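Local coordinates for protein putative S41 protease (Bacteroides fragilis NCTC 9343, PDB 3K50) that is of unknown function but is probably a serine peptidase of family S41, hydrolysing peptide bonds in proteins or peptides, at residues A92-V97 and H112-M117; L138-Y143 and V158-T163; V189-Y194 and D230-T235; L262-K267 and V347-Y352; V295-A300 and V318-T323. All blocks are in the same frame, centred on the assembly; numbering follows the deposited sequence.

The five contacts fall into three sheets. Interactions 1 and 2, centres about 9 Å apart, are successive strand pairings of the PDZ-like antiparallel sheet, joined where Gly141 N lies 2.7 Å from Trp113 O, a probable hydrogen bond. Interactions 3 and 5, centres about 10 Å apart, share the mixed peptidase sheet, where Leu231 N lies 3.0 Å from Leu296 O, also a probable hydrogen bond. Ser95 and Tyr96 of interaction 1 pack on Tyr233 and Met193 of interaction 3, joining the two regions; Ser95 OG and Tyr233 each lie near glycerol, probably from the crystallisation liquor. Interaction 4 belongs to a separate antiparallel sheet, about 27 Å from interaction 3 between centres.

Interaction 1 (A92-V97 and H112-M117); sequences ALISYV and HWIMMM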
# COMPACT_ATOMS: atom_id res chain seq x y z
N ALA A 92 11.00 -17.55 -8.32
CA ALA A 92 10.10 -16.56 -7.74
C ALA A 92 10.56 -16.11 -6.33
O ALA A 92 10.50 -16.88 -5.37
CB ALA A 92 8.66 -17.10 -7.69
N LEU A 93 11.00 -14.86 -6.22
CA LEU A 93 11.46 -14.28 -4.97
C LEU A 93 10.24 -13.79 -4.18
O LEU A 93 9.53 -12.90 -4.65
CB LEU A 93 12.43 -13.10 -5.21
CG LEU A 93 12.89 -12.32 -3.98
CD1 LEU A 93 13.49 -13.26 -2.96
CD2 LEU A 93 13.90 -11.20 -4.31
N ILE A 94 10.03 -14.33 -2.97
CA ILE A 94 8.86 -13.94 -2.16
C ILE A 94 9.07 -12.58 -1.51
O ILE A 94 10.07 -12.38 -0.82
CB ILE A 94 8.51 -15.04 -1.13
CG1 ILE A 94 8.08 -16.31 -1.89
CG2 ILE A 94 7.39 -14.55 -0.19
CD1 ILE A 94 7.87 -17.57 -1.02
N SER A 95 8.11 -11.66 -1.68
CA SER A 95 8.17 -10.33 -1.16
C SER A 95 7.24 -10.07 0.04
O SER A 95 7.44 -9.11 0.73
CB SER A 95 7.75 -9.34 -2.26
OG SER A 95 6.40 -9.65 -2.72
N TYR A 96 6.22 -10.89 0.26
CA TYR A 96 5.21 -10.66 1.29
C TYR A 96 4.47 -11.98 1.50
O TYR A 96 4.17 -12.71 0.50
CB TYR A 96 4.24 -9.58 0.80
CG TYR A 96 3.28 -9.06 1.82
CD1 TYR A 96 2.07 -9.63 1.98
CD2 TYR A 96 3.55 -7.90 2.56
CE1 TYR A 96 1.16 -9.14 2.89
CE2 TYR A 96 2.65 -7.40 3.44
CZ TYR A 96 1.44 -8.03 3.60
OH TYR A 96 0.50 -7.58 4.49
N VAL A 97 4.24 -12.35 2.77
CA VAL A 97 3.47 -13.55 3.11
C VAL A 97 2.33 -13.12 4.02
O VAL A 97 2.56 -12.47 5.07
CB VAL A 97 4.36 -14.59 3.82
CG1 VAL A 97 3.55 -15.80 4.36
CG2 VAL A 97 5.43 -15.05 2.86
N HIS A 112 12.66 -15.97 0.69
CA HIS A 112 12.69 -17.29 0.11
C HIS A 112 12.38 -17.18 -1.36
O HIS A 112 11.63 -16.30 -1.80
CB HIS A 112 11.64 -18.21 0.72
CG HIS A 112 12.06 -18.81 2.02
ND1 HIS A 112 11.18 -18.98 3.06
CD2 HIS A 112 13.25 -19.30 2.44
CE1 HIS A 112 11.82 -19.55 4.07
NE2 HIS A 112 13.07 -19.75 3.71
N TRP A 113 12.94 -18.11 -2.12
CA TRP A 113 12.72 -18.18 -3.56
C TRP A 113 12.08 -19.51 -3.88
O TRP A 113 12.55 -20.53 -3.37
CB TRP A 113 14.04 -18.13 -4.30
CG TRP A 113 14.85 -16.89 -4.16
CD1 TRP A 113 15.55 -16.50 -3.07
CD2 TRP A 113 15.15 -15.94 -5.19
NE1 TRP A 113 16.24 -15.34 -3.33
CE2 TRP A 113 16.01 -14.98 -4.63
CE3 TRP A 113 14.75 -15.79 -6.51
CZ2 TRP A 113 16.47 -13.87 -5.34
CZ3 TRP A 113 15.23 -14.72 -7.24
CH2 TRP A 113 16.09 -13.76 -6.64
N ILE A 114 10.99 -19.50 -4.63
CA ILE A 114 10.37 -20.74 -5.10
C ILE A 114 11.09 -21.10 -6.41
O ILE A 114 11.13 -20.30 -7.35
CB ILE A 114 8.88 -20.60 -5.33
CG1 ILE A 114 8.14 -20.18 -4.07
CG2 ILE A 114 8.28 -21.93 -5.75
CD1 ILE A 114 6.61 -19.98 -4.31
N MSE A 115 11.67 -22.29 -6.46
CA MSE A 115 12.49 -22.74 -7.61
C MSE A 115 11.84 -23.83 -8.49
O MSE A 115 12.15 -23.91 -9.68
CB MSE A 115 13.84 -23.26 -7.13
CG MSE A 115 14.62 -22.26 -6.34
SE MSE A 115 16.28 -22.97 -5.72
CE MSE A 115 17.42 -22.75 -7.36
N MSE A 116 11.00 -24.67 -7.88
CA MSE A 116 10.26 -25.73 -8.59
C MSE A 116 8.92 -25.96 -7.94
O MSE A 116 8.77 -25.73 -6.73
CB MSE A 116 11.00 -27.05 -8.51
CG MSE A 116 12.43 -26.94 -8.89
SE MSE A 116 12.76 -26.93 -10.76
CE MSE A 116 13.20 -28.84 -10.64
N MSE A 117 7.94 -26.38 -8.75
CA MSE A 117 6.62 -26.78 -8.27
C MSE A 117 6.35 -28.17 -8.76
O MSE A 117 6.27 -28.41 -9.97
CB MSE A 117 5.53 -25.85 -8.76
CG MSE A 117 5.58 -24.52 -8.16
SE MSE A 117 3.97 -23.49 -8.49
CE MSE A 117 4.12 -23.24 -10.48
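Leu93 and Trp113 face each other as a non-hydrogen-bonded pair between two antiparallel strands, and their side chains make the closest apolar contact of the interaction. Leu93 CD1 sits over one face of the indole, 3.6 Å from the centroid of the five-membered ring and 17° off its normal, a CH-pi contact. CG of Leu93 is anti to the backbone N (chi1 175°), and the branch beyond it spreads over the indole, with CD2 3.8 Å from Trp113 CZ2 while CB rests against CE3 and CZ3. On the other face of the sheet Ala92 lies beside Ile114, and Ile94 CD1 reaches Ile114 CG1 at 4.0 Å.

Backbone hydrogen bonds hold the pairing. Ala92 and Ile114 exchange two of them, with Ala92 N 2.9 Å from Ile114 O and Ile114 N 2.8 Å from Ala92 O. A third runs from Ile94 N to His112 O at 2.8 Å. Ala92 O also receives a CA-H contact from Trp113. The His112 ring leads away from the strand pair, its ND1 bonded to Gln109 N.

Beyond the contact, Trp113 meets Tyr81 edge to face, and Met115 and Met116 form a classic bulge opposite Gln139. Two antiparallel strands joined through the short helix 102-105 are consistent with inner strands of the PDZ-like sheet.

Interaction 2 (L138-Y143 and V158-T163); sequences LQIGVY and VPIGET
Leu138 and Thr163 trade backbone hydrogen bonds on one side of a classic beta bulge, with Leu138 N 2.8 Å from Thr163 O and Thr163 N 3.0 Å from Leu138 O. On the other side Val142 and Val158 do likewise, Val142 N donating to Val158 O at 3.1 Å and Val158 N to Val142 O at 2.9 Å. At the bulge Ile140 O accepts from Ile160 N at 3.0 Å and, weakly, from Gly161 N at 3.4 Å, while Ile140 N donates to Gly161 O from 36° above that carbonyl plane. One residue of strand 138-143 thus faces two of its partner, and the register shifts by one. The backbones of Gln139 and Gly141 bond to strand 113-117, Gln139 to Met115 and Met116, Gly141 to Trp113. A CB on Gly161 would be jammed against the preceding carbonyl O. Thr163 OG1 turns to Ala106 O, while its CG2 packs on Ile140 CG1.

Ile160 CG1, in the crowded position between backbone N and carbonyl carbon (chi1 63°), rests against Ile140 O. The Ile160 side chain crosses that of Val142 at about a right angle, their CG2 atoms a tight 3.4 Å apart. Gln139 lies alongside Pro159, pointing the same way.

Ile140 thus keeps both its N-H and C=O bonded through the bulge, and the hairpin's pairing rests mainly on main-chain bonds, with apolar contacts as a supplement.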
# COMPACT_ATOMS: atom_id res chain seq x y z
N LEU A 138 6.99 -27.79 -3.28
CA LEU A 138 7.89 -26.74 -3.72
C LEU A 138 9.35 -27.00 -3.39
O LEU A 138 9.65 -27.51 -2.31
CB LEU A 138 7.48 -25.42 -3.04
CG LEU A 138 6.02 -24.94 -3.15
CD1 LEU A 138 5.81 -23.58 -2.44
CD2 LEU A 138 5.50 -24.88 -4.61
N GLN A 139 10.25 -26.70 -4.32
CA GLN A 139 11.68 -26.63 -4.01
C GLN A 139 11.91 -25.14 -3.71
O GLN A 139 11.49 -24.30 -4.47
CB GLN A 139 12.57 -27.09 -5.16
CG GLN A 139 14.07 -27.05 -4.83
CD GLN A 139 14.95 -27.61 -5.93
OE1 GLN A 139 14.95 -27.11 -7.06
NE2 GLN A 139 15.73 -28.65 -5.60
N ILE A 140 12.57 -24.85 -2.60
CA ILE A 140 12.78 -23.51 -2.11
C ILE A 140 14.27 -23.21 -2.06
O ILE A 140 15.07 -24.13 -1.77
CB ILE A 140 12.21 -23.37 -0.64
CG1 ILE A 140 10.68 -23.57 -0.61
CG2 ILE A 140 12.55 -22.01 0.04
CD1 ILE A 140 9.93 -22.68 -1.48
N GLY A 141 14.65 -21.96 -2.34
CA GLY A 141 16.06 -21.55 -2.28
C GLY A 141 16.26 -20.24 -1.55
O GLY A 141 15.29 -19.65 -1.08
N VAL A 142 17.52 -19.79 -1.46
CA VAL A 142 17.90 -18.50 -0.90
C VAL A 142 19.03 -17.93 -1.73
O VAL A 142 19.73 -18.68 -2.43
CB VAL A 142 18.36 -18.59 0.56
CG1 VAL A 142 17.19 -18.99 1.46
CG2 VAL A 142 19.54 -19.56 0.69
N TYR A 143 19.16 -16.61 -1.76
CA TYR A 143 20.25 -15.98 -2.48
C TYR A 143 21.49 -16.09 -1.60
O TYR A 143 21.46 -15.72 -0.42
CB TYR A 143 19.96 -14.52 -2.77
CG TYR A 143 21.00 -13.80 -3.59
CD1 TYR A 143 21.04 -13.92 -4.99
CD2 TYR A 143 21.93 -12.97 -2.98
CE1 TYR A 143 22.02 -13.24 -5.76
CE2 TYR A 143 22.90 -12.28 -3.73
CZ TYR A 143 22.94 -12.42 -5.13
OH TYR A 143 23.91 -11.74 -5.86
N VAL A 158 20.42 -20.64 -4.47
CA VAL A 158 20.81 -22.02 -4.23
C VAL A 158 19.72 -22.78 -3.48
O VAL A 158 19.11 -22.25 -2.55
CB VAL A 158 22.13 -22.07 -3.45
CG1 VAL A 158 23.22 -21.30 -4.25
CG2 VAL A 158 22.00 -21.47 -2.07
N PRO A 159 19.45 -24.03 -3.89
CA PRO A 159 18.37 -24.73 -3.19
C PRO A 159 18.75 -25.02 -1.75
O PRO A 159 19.89 -25.34 -1.48
CB PRO A 159 18.24 -26.06 -3.95
CG PRO A 159 19.01 -25.86 -5.23
CD PRO A 159 20.06 -24.88 -4.93
N ILE A 160 17.79 -24.87 -0.85
CA ILE A 160 18.01 -25.18 0.55
C ILE A 160 17.03 -26.23 1.09
O ILE A 160 17.21 -26.69 2.23
CB ILE A 160 17.87 -23.92 1.44
CG1 ILE A 160 16.46 -23.37 1.35
CG2 ILE A 160 18.92 -22.90 1.04
CD1 ILE A 160 16.12 -22.34 2.45
N GLY A 161 15.98 -26.57 0.34
CA GLY A 161 15.02 -27.57 0.79
C GLY A 161 13.73 -27.64 0.02
O GLY A 161 13.61 -27.17 -1.11
N GLU A 162 12.75 -28.29 0.64
CA GLU A 162 11.41 -28.48 0.07
C GLU A 162 10.29 -28.32 1.11
O GLU A 162 10.49 -28.48 2.31
CB GLU A 162 11.30 -29.86 -0.54
CG GLU A 162 12.27 -30.09 -1.71
CD GLU A 162 12.38 -31.56 -2.14
OE1 GLU A 162 12.18 -32.48 -1.31
OE2 GLU A 162 12.70 -31.78 -3.33
N THR A 163 9.11 -27.97 0.65
CA THR A 163 7.98 -27.91 1.53
C THR A 163 6.72 -28.19 0.75
O THR A 163 6.70 -28.13 -0.52
CB THR A 163 7.87 -26.53 2.20
OG1 THR A 163 6.82 -26.57 3.17
CG2 THR A 163 7.57 -25.46 1.16

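Interaction 3 (V189-Y194 and D230-T235); sequences VGYLMY and DLRYNT
The Tyr191 ring meets Asp230 at its edge, where OD2 lies near the ring plane and accepts a very short 2.5 Å hydrogen bond from Tyr191 OH. Ring and carboxylate planes are 63° apart. Over one face of the same ring, toward the rim, lies Met193 N. The Tyr194 ring has Leu231 CD2 at its edge, and the Tyr233 ring carries Arg232 CG over the centre of one face, with Met193 CE approaching obliquely, 4.0 Å from Tyr233 CD2.

Arg232 takes the Asp230 carboxylate side-on with two nitrogens. NE donates to the syn lone pair of OD1 at 2.9 Å, near the guanidinium plane. The salt bridge from NH2 to OD2, at 2.8 Å, is tilted, meeting OD2 34° out of the carboxylate plane. OD2 is shared by Tyr191 OH and Arg232 NH2. Arg232 NH1 has further salt bridges to Glu372 and Glu387.

The backbones pair in parallel, Asp230 N lying 2.7 Å from Leu192 O and Tyr194 N donating to Asp230 O at 3.3 Å. The type I turn from Leu231 to Asn234 then brings Asn234 ND2 to Tyr194 O at 2.9 Å, from well above the carbonyl plane.

A parallel strand pair linked through helix 207-221, with a loop leaving the strand end toward helix 239-249, is consistent with the alpha/beta core of the ClpP/crotonase clan, to which the S41 family belongs.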
# COMPACT_ATOMS: atom_id res chain seq x y z
N VAL A 189 13.84 2.44 18.68
CA VAL A 189 13.22 2.59 17.38
C VAL A 189 11.98 1.73 17.18
O VAL A 189 12.03 0.48 17.24
CB VAL A 189 14.23 2.31 16.24
CG1 VAL A 189 13.60 2.76 14.88
CG2 VAL A 189 15.54 3.04 16.46
N GLY A 190 10.86 2.42 16.97
CA GLY A 190 9.62 1.73 16.65
C GLY A 190 9.61 1.41 15.16
O GLY A 190 9.88 2.29 14.35
N TYR A 191 9.30 0.17 14.79
CA TYR A 191 9.21 -0.21 13.37
C TYR A 191 7.78 -0.73 13.12
O TYR A 191 7.31 -1.64 13.82
CB TYR A 191 10.24 -1.29 12.99
CG TYR A 191 9.99 -1.87 11.60
CD1 TYR A 191 10.32 -1.14 10.47
CD2 TYR A 191 9.42 -3.11 11.44
CE1 TYR A 191 10.11 -1.63 9.20
CE2 TYR A 191 9.15 -3.61 10.15
CZ TYR A 191 9.51 -2.88 9.06
OH TYR A 191 9.26 -3.32 7.82
N LEU A 192 7.12 -0.15 12.16
CA LEU A 192 5.80 -0.60 11.78
C LEU A 192 5.65 -0.78 10.28
O LEU A 192 5.77 0.17 9.52
CB LEU A 192 4.74 0.41 12.25
CG LEU A 192 3.25 0.18 11.95
CD1 LEU A 192 2.73 -1.01 12.76
CD2 LEU A 192 2.47 1.40 12.27
N MSE A 193 5.32 -2.01 9.89
CA MSE A 193 4.96 -2.36 8.52
C MSE A 193 3.41 -2.33 8.45
O MSE A 193 2.76 -3.27 8.90
CB MSE A 193 5.56 -3.71 8.14
CG MSE A 193 5.66 -3.94 6.68
SE MSE A 193 4.04 -3.87 5.56
CE MSE A 193 5.00 -4.01 3.84
N TYR A 194 2.86 -1.21 7.95
CA TYR A 194 1.41 -0.94 7.90
C TYR A 194 1.01 -0.95 6.45
O TYR A 194 1.41 -0.07 5.69
CB TYR A 194 1.11 0.44 8.50
CG TYR A 194 -0.38 0.81 8.57
CD1 TYR A 194 -1.23 0.15 9.40
CD2 TYR A 194 -0.88 1.89 7.85
CE1 TYR A 194 -2.61 0.53 9.51
CE2 TYR A 194 -2.23 2.28 7.94
CZ TYR A 194 -3.08 1.61 8.77
OH TYR A 194 -4.39 1.99 8.86
N ASP A 230 6.90 1.68 7.56
CA ASP A 230 7.13 0.97 6.32
C ASP A 230 5.81 0.92 5.51
O ASP A 230 4.91 0.14 5.81
CB ASP A 230 7.72 -0.42 6.67
CG ASP A 230 8.23 -1.18 5.48
OD1 ASP A 230 7.91 -0.81 4.33
OD2 ASP A 230 9.00 -2.15 5.68
N LEU A 231 5.69 1.81 4.52
CA LEU A 231 4.53 1.90 3.64
C LEU A 231 4.89 1.41 2.23
O LEU A 231 4.24 1.71 1.23
CB LEU A 231 4.11 3.35 3.57
CG LEU A 231 3.70 4.05 4.86
CD1 LEU A 231 3.25 5.55 4.61
CD2 LEU A 231 2.61 3.24 5.59
N ARG A 232 5.93 0.62 2.11
CA ARG A 232 6.41 0.31 0.77
C ARG A 232 5.44 -0.32 -0.22
O ARG A 232 5.63 -0.14 -1.44
CB ARG A 232 7.70 -0.54 0.84
CG ARG A 232 7.50 -2.00 1.14
CD ARG A 232 8.84 -2.69 1.21
NE ARG A 232 9.52 -2.42 2.47
CZ ARG A 232 10.78 -2.77 2.77
NH1 ARG A 232 11.58 -3.33 1.86
NH2 ARG A 232 11.25 -2.49 3.99
N TYR A 233 4.49 -1.10 0.25
CA TYR A 233 3.54 -1.75 -0.60
C TYR A 233 2.15 -1.28 -0.28
O TYR A 233 1.19 -1.90 -0.71
CB TYR A 233 3.60 -3.31 -0.43
CG TYR A 233 4.92 -3.95 -0.70
CD1 TYR A 233 5.73 -3.50 -1.76
CD2 TYR A 233 5.33 -5.10 0.03
CE1 TYR A 233 6.93 -4.07 -1.97
CE2 TYR A 233 6.54 -5.71 -0.24
CZ TYR A 233 7.33 -5.18 -1.24
OH TYR A 233 8.56 -5.75 -1.48
N ASN A 234 2.03 -0.15 0.40
CA ASN A 234 0.72 0.39 0.81
C ASN A 234 0.04 1.25 -0.28
O ASN A 234 0.45 2.37 -0.58
CB ASN A 234 0.90 1.18 2.10
CG ASN A 234 -0.43 1.51 2.77
OD1 ASN A 234 -1.39 1.88 2.09
ND2 ASN A 234 -0.46 1.42 4.11
N THR A 235 -1.02 0.70 -0.89
CA THR A 235 -1.69 1.32 -2.04
C THR A 235 -2.79 2.31 -1.62
O THR A 235 -3.52 2.86 -2.46
CB THR A 235 -2.27 0.25 -2.99
OG1 THR A 235 -3.38 -0.38 -2.36
CG2 THR A 235 -1.23 -0.81 -3.40

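Interaction 4 (L262-K267 and V347-Y352); sequences LRYSDK and VVCNVY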
# COMPACT_ATOMS: atom_id res chain seq x y z
N LEU A 262 -9.91 18.70 3.11
CA LEU A 262 -10.60 17.99 2.04
C LEU A 262 -11.52 18.98 1.32
O LEU A 262 -12.46 19.49 1.93
CB LEU A 262 -11.42 16.82 2.59
CG LEU A 262 -10.65 15.55 3.07
CD1 LEU A 262 -9.55 15.80 4.01
CD2 LEU A 262 -11.57 14.55 3.69
N ARG A 263 -11.23 19.23 0.05
CA ARG A 263 -11.99 20.14 -0.79
C ARG A 263 -12.56 19.47 -2.06
O ARG A 263 -11.82 19.00 -2.95
CB ARG A 263 -11.11 21.32 -1.09
CG ARG A 263 -10.62 22.05 0.16
CD ARG A 263 -11.79 22.68 0.87
NE ARG A 263 -11.44 23.56 2.00
CZ ARG A 263 -11.41 23.18 3.27
NH1 ARG A 263 -11.68 21.93 3.63
NH2 ARG A 263 -11.11 24.07 4.18
N TYR A 264 -13.88 19.38 -2.07
CA TYR A 264 -14.67 18.77 -3.14
C TYR A 264 -14.97 19.79 -4.26
O TYR A 264 -14.51 20.93 -4.18
CB TYR A 264 -15.95 18.20 -2.54
CG TYR A 264 -15.69 16.99 -1.65
CD1 TYR A 264 -15.17 17.14 -0.37
CD2 TYR A 264 -16.03 15.72 -2.06
CE1 TYR A 264 -14.94 16.06 0.46
CE2 TYR A 264 -15.78 14.61 -1.22
CZ TYR A 264 -15.24 14.81 0.03
OH TYR A 264 -15.00 13.73 0.86
N SER A 265 -15.76 19.41 -5.26
CA SER A 265 -16.09 20.30 -6.39
C SER A 265 -17.11 21.32 -5.93
O SER A 265 -17.63 21.21 -4.83
CB SER A 265 -16.71 19.51 -7.53
OG SER A 265 -18.09 19.17 -7.21
N ASP A 266 -17.43 22.30 -6.78
CA ASP A 266 -18.45 23.30 -6.42
C ASP A 266 -19.86 22.75 -6.25
O ASP A 266 -20.71 23.46 -5.80
CB ASP A 266 -18.42 24.52 -7.34
CG ASP A 266 -18.61 24.20 -8.83
OD1 ASP A 266 -19.15 23.16 -9.21
OD2 ASP A 266 -18.19 25.08 -9.63
N LYS A 267 -20.11 21.50 -6.59
CA LYS A 267 -21.39 20.87 -6.37
C LYS A 267 -21.42 20.13 -5.04
O LYS A 267 -22.48 19.63 -4.68
CB LYS A 267 -21.69 19.80 -7.44
CG LYS A 267 -22.14 20.29 -8.83
CD LYS A 267 -22.14 19.12 -9.78
CE LYS A 267 -23.02 19.38 -10.99
NZ LYS A 267 -22.87 18.30 -11.98
N VAL A 347 -12.42 9.83 -8.06
CA VAL A 347 -11.81 11.02 -7.45
C VAL A 347 -12.95 11.96 -7.05
O VAL A 347 -13.74 12.40 -7.89
CB VAL A 347 -10.84 11.76 -8.40
CG1 VAL A 347 -10.34 13.07 -7.79
CG2 VAL A 347 -9.68 10.90 -8.76
N VAL A 348 -13.02 12.29 -5.76
CA VAL A 348 -14.04 13.18 -5.20
C VAL A 348 -13.47 14.49 -4.59
O VAL A 348 -14.12 15.55 -4.68
CB VAL A 348 -14.93 12.43 -4.14
CG1 VAL A 348 -15.76 11.35 -4.86
CG2 VAL A 348 -14.08 11.91 -2.97
N CYS A 349 -12.27 14.46 -4.04
CA CYS A 349 -11.70 15.68 -3.45
C CYS A 349 -10.22 15.81 -3.48
O CYS A 349 -9.48 14.85 -3.57
CB CYS A 349 -12.11 15.83 -1.99
SG CYS A 349 -11.58 14.56 -0.80
N ASN A 350 -9.80 17.08 -3.44
CA ASN A 350 -8.44 17.47 -3.16
C ASN A 350 -8.17 17.25 -1.68
O ASN A 350 -9.12 17.26 -0.83
CB ASN A 350 -8.22 18.95 -3.49
CG ASN A 350 -8.05 19.19 -4.93
OD1 ASN A 350 -7.06 18.77 -5.52
ND2 ASN A 350 -8.98 19.84 -5.50
N VAL A 351 -6.93 16.94 -1.34
CA VAL A 351 -6.52 16.73 0.05
C VAL A 351 -5.26 17.59 0.34
O VAL A 351 -4.13 17.17 0.11
CB VAL A 351 -6.23 15.24 0.34
CG1 VAL A 351 -5.94 15.04 1.84
CG2 VAL A 351 -7.37 14.42 -0.09
N TYR A 352 -5.47 18.85 0.74
CA TYR A 352 -4.34 19.74 1.01
C TYR A 352 -3.83 19.56 2.41
O TYR A 352 -4.60 19.25 3.30
CB TYR A 352 -4.75 21.19 0.85
CG TYR A 352 -5.42 21.48 -0.55
CD1 TYR A 352 -4.72 21.27 -1.75
CD2 TYR A 352 -6.68 21.97 -0.64
CE1 TYR A 352 -5.28 21.53 -2.99
CE2 TYR A 352 -7.26 22.27 -1.92
CZ TYR A 352 -6.54 22.06 -3.07
OH TYR A 352 -7.06 22.29 -4.32
O HOH W 1 -11.07 21.30 -4.74
O HOH W 2 -16.38 16.55 -5.73
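Cys349 sits squarely over the ring of Tyr264: its CB is 3.6 Å from the ring centroid, only 6° off the normal, a CH-pi contact. The thiol sulfur SG adds a sulfur-aromatic contact over the same face, 4.1 Å from that centroid, and is turned there because it stands between the backbone N and the carbonyl carbon (chi1 62°). Val348 completes this tight part, CG2 lying 3.6 Å from Tyr264 CE2, with the two side chains side by side and pointing the same way. Cys349 SG also touches Leu262 CB. The ring's hydroxyl goes on to Lys333 NZ.

Two backbone bonds between Arg263 and Asn350 pair the strands, the shorter from Asn350 N to Arg263 O at 2.8 Å. The looser side is wetter. Water 1 flanks this pair, giving Arg263 O a second donor and accepting from Asn350 ND2 at 2.7 Å. Arg263 CG meets the edge of the Tyr352 ring near its plane, the side chains crossing at about a right angle, while Arg263 NH2 forms a salt bridge with Asp274.

The chemistry therefore divides: carbon and sulfur contacts with the Tyr264 ring form the close-packed part, whereas beyond Arg263 the link between Ser265 N and Val348 O is made through water 2.

Interaction 5 (V295-A300 and V318-T323); sequences VLTTNA and VVLIGT
Val295 pairs in parallel with Leu320 within the beta-alpha-beta unit formed by strand 292-297, helix 304-312 and strand 317-322, in the mixed sheet of the S41 peptidase region. Val295 N donates to Val319 O at 2.9 Å and Val295 O accepts from Ile321 N at 3.0 Å, both nearly along the carbonyl direction. Thr297 N continues the pattern to Ile321 O, and Thr323 N reaches Thr297 O from 53° above its carbonyl plane. Gly322, paired with Thr297, has backbone angles that call for glycine; a CB would clash with Thr297 O.

Packing covers both faces of the sheet. Val295 CB meets Leu320 CD2 at 3.7 Å on the face covered by helix 304-312, where Ile309 touches Leu320. On the other face Leu296 CD2 rests 3.9 Å from Ile321 CB, the side chains pointing the same way beneath helix 388-398.

The strand ends are polar. Thr298 OG1 accepts from Ala300 N in an ST turn and probably hydrogen-bonds Arg232 O, at a doubtfully short distance. Water 3 sits 2.8 Å from Thr323 OG1, with a weak bond from Asn299 N. Thr297 OG1, between the backbone N and carbonyl carbon (chi1 64°), donates to Thr323 O at 2.9 Å.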
# COMPACT_ATOMS: atom_id res chain seq x y z
N VAL A 295 10.01 7.11 6.58
CA VAL A 295 8.94 6.47 5.84
C VAL A 295 9.57 5.73 4.65
O VAL A 295 10.33 6.32 3.86
CB VAL A 295 7.86 7.49 5.40
CG1 VAL A 295 6.71 6.76 4.60
CG2 VAL A 295 7.27 8.20 6.62
N LEU A 296 9.37 4.41 4.63
CA LEU A 296 9.86 3.55 3.54
C LEU A 296 8.84 3.45 2.41
O LEU A 296 7.67 3.08 2.65
CB LEU A 296 10.21 2.18 4.11
CG LEU A 296 11.05 2.12 5.39
CD1 LEU A 296 11.44 0.69 5.78
CD2 LEU A 296 12.31 2.99 5.24
N THR A 297 9.28 3.77 1.20
CA THR A 297 8.38 3.94 0.03
C THR A 297 8.82 3.22 -1.24
O THR A 297 9.97 2.89 -1.36
CB THR A 297 8.26 5.48 -0.34
OG1 THR A 297 9.53 6.02 -0.75
CG2 THR A 297 7.78 6.28 0.85
N THR A 298 7.85 2.90 -2.11
CA THR A 298 8.14 2.44 -3.46
C THR A 298 7.09 3.08 -4.35
O THR A 298 6.23 3.85 -3.88
CB THR A 298 8.13 0.91 -3.66
OG1 THR A 298 6.79 0.40 -3.49
CG2 THR A 298 9.14 0.19 -2.71
N ASN A 299 7.18 2.78 -5.64
CA ASN A 299 6.17 3.21 -6.59
C ASN A 299 4.78 2.71 -6.19
O ASN A 299 3.81 3.26 -6.62
CB ASN A 299 6.46 2.71 -8.01
CG ASN A 299 7.75 3.27 -8.66
OD1 ASN A 299 8.07 2.79 -9.75
ND2 ASN A 299 8.50 4.23 -8.02
N ALA A 300 4.66 1.64 -5.41
CA ALA A 300 3.35 1.19 -4.98
C ALA A 300 2.70 2.09 -3.93
O ALA A 300 1.50 2.00 -3.74
CB ALA A 300 3.42 -0.26 -4.41
N VAL A 318 10.32 14.55 8.02
CA VAL A 318 9.87 13.32 7.39
C VAL A 318 11.00 12.91 6.43
O VAL A 318 11.35 13.68 5.56
CB VAL A 318 8.56 13.55 6.60
CG1 VAL A 318 8.11 12.25 5.92
CG2 VAL A 318 7.48 14.02 7.51
N VAL A 319 11.58 11.72 6.59
CA VAL A 319 12.67 11.30 5.73
C VAL A 319 12.17 10.13 4.95
O VAL A 319 11.74 9.17 5.53
CB VAL A 319 13.90 10.87 6.59
CG1 VAL A 319 14.96 10.19 5.72
CG2 VAL A 319 14.49 12.10 7.43
N LEU A 320 12.23 10.23 3.63
CA LEU A 320 11.76 9.23 2.71
C LEU A 320 12.91 8.41 2.18
O LEU A 320 13.86 8.96 1.68
CB LEU A 320 11.01 9.87 1.56
CG LEU A 320 9.80 10.75 1.91
CD1 LEU A 320 9.17 11.28 0.63
CD2 LEU A 320 8.80 9.97 2.80
N ILE A 321 12.80 7.08 2.34
CA ILE A 321 13.82 6.11 1.94
C ILE A 321 13.18 5.06 1.05
O ILE A 321 12.17 4.50 1.41
CB ILE A 321 14.45 5.44 3.18
CG1 ILE A 321 15.28 6.45 3.97
CG2 ILE A 321 15.41 4.24 2.79
CD1 ILE A 321 15.68 5.94 5.35
N GLY A 322 13.74 4.84 -0.14
CA GLY A 322 13.15 3.82 -1.07
C GLY A 322 13.13 4.38 -2.47
O GLY A 322 14.12 4.92 -2.89
N THR A 323 11.97 4.29 -3.15
CA THR A 323 11.83 4.79 -4.52
C THR A 323 10.63 5.72 -4.55
O THR A 323 9.85 5.75 -3.62
CB THR A 323 11.74 3.67 -5.57
OG1 THR A 323 10.70 2.74 -5.24
CG2 THR A 323 13.12 2.89 -5.71
O HOH W 3 9.64 0.92 -7.12